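Local coordinates for protein translation initiation factor 6 (Methanocaldococcus jannaschii, PDB 1G61) that binds the 50S ribosomal subunit and keeps it from joining the 30S subunit to form the 70S initiation complex, at residues K116-S121 and V137-G142. Numbering follows the deposited sequence.
Sequences KGALIS and VEVEIG
Ile120 fits against Val139 and Ile141 where two parallel strands, 117-120 and 138-141, run side by side with axes 4.7 Å apart. Its CG1 stands between the backbone N and the carbonyl carbon (chi1 71°), which brings it 3.8 Å from CG1 of Ile141. The other branch, CG2, meets Val139 CG1 at 3.8 Å, the two side chains crossing at about a right angle, and CD1 touches both neighbours. An alanine here would probably open a gap beside Val139 CG1 and Ile141 CG1 and leave both less firmly packed. Further along this face, Ala118 CB rests 3.9 Å from Val137 CG2. Four backbone hydrogen bonds, each 2.9 Å from N to O, set the parallel register: Ala118 N to Glu138 O, Glu140 N to Ala118 O (164° at the hydrogen), Ile120 N to Glu140 O, and Gly142 N to Ile120 O. On the reverse face Leu119 CD1 bends back to 3.5 Å from Glu140 O. The start of the pair is looser: Lys116 O and Glu138 N, 4.2 Å apart, do not bond directly, and a water bridges them, donating to the oxygen and accepting from the N-H. The two strands and connecting helix 128-135 form a beta-alpha-beta unit, the helix covering Ala118, Ile120 and Val139. Leu178 of helix 169-179 touches Leu119, Glu138 and Glu140 on the other face, while strand 111-113 pairs antiparallel with 117-120, the middle strand of this three-stranded mixed sheet.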
# COMPACT_ATOMS: atom_id res chain seq x y z
N LYS A 116 -2.33 7.39 10.30
CA LYS A 116 -2.57 7.36 11.73
C LYS A 116 -1.83 6.25 12.44
O LYS A 116 -1.67 6.37 13.67
CB LYS A 116 -4.11 7.26 12.05
CG LYS A 116 -4.84 8.50 11.53
CD LYS A 116 -6.35 8.40 11.62
CE LYS A 116 -6.93 7.56 10.51
NZ LYS A 116 -8.42 7.47 10.63
N GLY A 117 -1.35 5.20 11.75
CA GLY A 117 -0.67 4.07 12.45
C GLY A 117 -0.03 3.17 11.39
O GLY A 117 -0.43 3.18 10.21
N ALA A 118 0.92 2.40 11.87
CA ALA A 118 1.63 1.45 10.99
C ALA A 118 1.95 0.19 11.75
O ALA A 118 2.27 0.21 12.96
CB ALA A 118 2.92 2.12 10.46
N LEU A 119 1.89 -0.93 11.01
CA LEU A 119 2.29 -2.24 11.50
C LEU A 119 3.50 -2.68 10.67
O LEU A 119 3.52 -2.53 9.44
CB LEU A 119 1.15 -3.24 11.34
CG LEU A 119 1.35 -4.61 11.98
CD1 LEU A 119 1.35 -4.52 13.52
CD2 LEU A 119 0.25 -5.57 11.53
N ILE A 120 4.52 -3.26 11.32
CA ILE A 120 5.72 -3.69 10.61
C ILE A 120 6.06 -5.11 11.03
O ILE A 120 5.90 -5.53 12.19
CB ILE A 120 6.93 -2.75 10.86
CG1 ILE A 120 7.51 -2.86 12.28
CG2 ILE A 120 6.58 -1.32 10.49
CD1 ILE A 120 8.78 -2.06 12.51
N SER A 121 6.61 -5.84 10.04
CA SER A 121 7.11 -7.18 10.31
C SER A 121 8.14 -7.17 11.42
O SER A 121 8.99 -6.26 11.49
CB SER A 121 7.80 -7.71 9.03
OG SER A 121 8.51 -8.90 9.34
N VAL A 137 3.85 8.32 12.51
CA VAL A 137 2.71 7.69 13.15
C VAL A 137 3.19 6.66 14.18
O VAL A 137 4.36 6.27 14.18
CB VAL A 137 1.78 6.98 12.16
CG1 VAL A 137 1.13 7.94 11.16
CG2 VAL A 137 2.55 5.89 11.41
N GLU A 138 2.26 6.26 15.02
CA GLU A 138 2.54 5.15 15.92
C GLU A 138 2.91 3.93 15.10
O GLU A 138 2.14 3.60 14.17
CB GLU A 138 1.26 4.86 16.73
CG GLU A 138 1.45 3.58 17.58
CD GLU A 138 0.18 3.04 18.18
OE1 GLU A 138 -0.92 3.60 18.00
OE2 GLU A 138 0.22 2.04 18.93
N VAL A 139 3.98 3.24 15.46
CA VAL A 139 4.40 1.98 14.79
C VAL A 139 4.37 0.85 15.79
O VAL A 139 4.88 1.01 16.91
CB VAL A 139 5.82 2.14 14.21
CG1 VAL A 139 6.32 0.81 13.65
CG2 VAL A 139 5.81 3.22 13.11
N GLU A 140 3.75 -0.27 15.43
CA GLU A 140 3.82 -1.48 16.24
C GLU A 140 4.36 -2.62 15.39
O GLU A 140 4.22 -2.62 14.15
CB GLU A 140 2.42 -1.88 16.76
CG GLU A 140 1.79 -0.79 17.62
CD GLU A 140 2.61 -0.45 18.85
OE1 GLU A 140 3.45 -1.26 19.30
OE2 GLU A 140 2.41 0.65 19.42
N ILE A 141 4.97 -3.61 16.04
CA ILE A 141 5.51 -4.78 15.36
C ILE A 141 4.49 -5.88 15.44
O ILE A 141 3.89 -6.10 16.53
CB ILE A 141 6.85 -5.18 16.04
CG1 ILE A 141 7.95 -4.12 15.80
CG2 ILE A 141 7.23 -6.57 15.62
CD1 ILE A 141 9.12 -4.18 16.78
N GLY A 142 4.28 -6.64 14.36
CA GLY A 142 3.39 -7.80 14.52
C GLY A 142 3.18 -8.47 13.18
O GLY A 142 3.92 -8.21 12.20
O HOH W 1 -0.13 7.89 15.38